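Local coordinates for CARDB domain-containing protein (Pyrococcus furiosus, PDB 3IDU), which is of uncharacterised function but binds a pair of metal ions through its CARDB domain, at the manganese (II) ion site. Residues are numbered along the deposited sequence; one frame, centred on the assembly and turned at random.

The manganese (II) ion site. Residues 18-20, 96, 104, 106-110. With MN (manganese (II) ion), chain B.
Six protein oxygens surround the manganese ion in a near-octahedral shell, arranged as three pairs that face each other across the metal: the carboxylate of Asp18 opposite the amide of Asn110, the carboxylate of Glu104 opposite the amide of Asn109, and the main-chain carbonyls of Leu19 and Asn106 on the remaining axis. Such hard oxygen donors suit Mn(II), and the two acids would offset its charge while the asparagines add neutral donors. Asp18 swings CG anti to its backbone N (chi1 -174°) and bonds the metal through OD1 at 2.3 Å, turning OD2 towards Asn109. That asparagine takes the crowded position, CG between N and the carbonyl carbon (chi1 60°). Asn109 OD1 reaches MN at 2.2 Å, and Asn109 ND2 donates to Asp18 OD2 at 3.2 Å, nearly in its own amide plane, so one amide both binds metal and steadies a neighbouring ligand. Asn110 works likewise: OD1 meets manganese, while ND2 bridges Val96 O, 3.0 Å away, and the syn lone pair of Glu104 OE2, 2.9 Å away. This fixes the flip of the amide and the turn of the Glu104 carboxylate. Glu104, extended beyond CG, gives OE1 to the ion; the backbone N of Leu19 approaches that OE1 from above the carboxylate plane at 2.9 Å. Glu104 also belongs to the second metal site, as does Glu107, whose OE1 accepts a 2.8 Å bond from Glu104 N. The site lies at one end of the all-beta CARDB domain, where the start of strand 19-24 meets the connection between strands 88-96 and 111-118, so the ion probably pins that connection against strand 19-24, and the Asn110 bond to Val96 joins it to strand 88-96.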
loop_
_atom_site.group_PDB
_atom_site.type_symbol
_atom_site.label_atom_id
_atom_site.label_comp_id
_atom_site.label_asym_id
_atom_site.label_seq_id
_atom_site.Cartn_x
_atom_site.Cartn_y
_atom_site.Cartn_z
ATOM N N ASP A 18 8.984 7.804 -7.464
ATOM C CA ASP A 18 8.798 6.360 -7.547
ATOM C C ASP A 18 7.942 5.942 -6.378
ATOM O O ASP A 18 8.403 5.844 -5.243
ATOM C CB ASP A 18 10.099 5.549 -7.527
ATOM C CG ASP A 18 9.836 4.059 -7.756
ATOM O OD1 ASP A 18 8.666 3.716 -8.029
ATOM O OD2 ASP A 18 10.770 3.231 -7.673
ATOM N N LEU A 19 6.680 5.709 -6.680
ATOM C CA LEU A 19 5.711 5.316 -5.685
ATOM C C LEU A 19 5.765 3.826 -5.409
ATOM O O LEU A 19 5.909 3.022 -6.321
ATOM C CB LEU A 19 4.322 5.694 -6.181
ATOM C CG LEU A 19 4.146 7.188 -6.431
ATOM C CD1 LEU A 19 2.911 7.439 -7.284
ATOM C CD2 LEU A 19 4.032 7.904 -5.092
ATOM N N THR A 20 5.639 3.464 -4.139
ATOM C CA THR A 20 5.644 2.063 -3.754
ATOM C C THR A 20 4.675 1.882 -2.592
ATOM O O THR A 20 4.351 2.842 -1.893
ATOM C CB THR A 20 7.048 1.598 -3.320
ATOM O OG1 THR A 20 7.092 0.164 -3.320
ATOM C CG2 THR A 20 7.363 2.101 -1.925
ATOM N N VAL A 96 -0.982 1.821 -5.663
ATOM C CA VAL A 96 -0.772 3.257 -5.693
ATOM C C VAL A 96 -0.606 3.629 -7.167
ATOM O O VAL A 96 0.060 2.929 -7.928
ATOM C CB VAL A 96 0.443 3.680 -4.832
ATOM C CG1 VAL A 96 1.714 3.010 -5.329
ATOM C CG2 VAL A 96 0.585 5.195 -4.851
ATOM N N GLU A 104 7.032 7.202 -13.241
ATOM C CA GLU A 104 7.982 6.885 -12.179
ATOM C C GLU A 104 9.172 6.081 -12.668
ATOM O O GLU A 104 9.218 5.620 -13.811
ATOM C CB GLU A 104 7.317 6.047 -11.089
ATOM C CG GLU A 104 5.990 6.551 -10.561
ATOM C CD GLU A 104 5.171 5.421 -9.959
ATOM O OE1 GLU A 104 5.722 4.651 -9.149
ATOM O OE2 GLU A 104 3.979 5.297 -10.295
ATOM N N ASN A 106 9.804 3.248 -11.592
ATOM C CA ASN A 106 9.346 1.866 -11.658
ATOM C C ASN A 106 7.826 1.832 -11.490
ATOM O O ASN A 106 7.287 2.406 -10.545
ATOM C CB ASN A 106 10.028 1.058 -10.548
ATOM C CG ASN A 106 9.737 -0.431 -10.630
ATOM O OD1 ASN A 106 8.935 -0.885 -11.451
ATOM N ND2 ASN A 106 10.390 -1.202 -9.765
ATOM N N GLU A 107 7.138 1.185 -12.425
ATOM C CA GLU A 107 5.679 1.085 -12.353
ATOM C C GLU A 107 5.299 -0.319 -11.884
ATOM O O GLU A 107 4.118 -0.633 -11.706
ATOM C CB GLU A 107 5.044 1.346 -13.731
ATOM C CG GLU A 107 5.614 2.534 -14.514
ATOM C CD GLU A 107 5.320 3.889 -13.887
ATOM O OE1 GLU A 107 5.872 4.904 -14.383
ATOM O OE2 GLU A 107 4.538 3.947 -12.912
ATOM N N ASN A 108 6.307 -1.158 -11.667
ATOM C CA ASN A 108 6.067 -2.530 -11.256
ATOM C C ASN A 108 6.215 -2.806 -9.759
ATOM O O ASN A 108 6.175 -3.959 -9.331
ATOM C CB ASN A 108 6.970 -3.471 -12.068
ATOM C CG ASN A 108 6.820 -3.266 -13.572
ATOM O OD1 ASN A 108 7.705 -2.710 -14.233
ATOM N ND2 ASN A 108 5.681 -3.693 -14.114
ATOM N N ASN A 109 6.375 -1.753 -8.962
ATOM C CA ASN A 109 6.488 -1.905 -7.513
ATOM C C ASN A 109 5.361 -1.101 -6.868
ATOM O O ASN A 109 5.456 -0.663 -5.717
ATOM C CB ASN A 109 7.855 -1.409 -7.012
ATOM C CG ASN A 109 8.107 0.060 -7.325
ATOM O OD1 ASN A 109 7.346 0.689 -8.054
ATOM N ND2 ASN A 109 9.192 0.606 -6.779
ATOM N N ASN A 110 4.282 -0.931 -7.624
ATOM C CA ASN A 110 3.125 -0.164 -7.176
ATOM C C ASN A 110 2.009 -1.031 -6.615
ATOM O O ASN A 110 0.924 -0.530 -6.329
ATOM C CB ASN A 110 2.582 0.673 -8.336
ATOM C CG ASN A 110 3.494 1.823 -8.702
ATOM O OD1 ASN A 110 4.700 1.648 -8.854
ATOM N ND2 ASN A 110 2.918 3.006 -8.856
HETATM MN MN MN B . 6.591 2.704 -8.432
#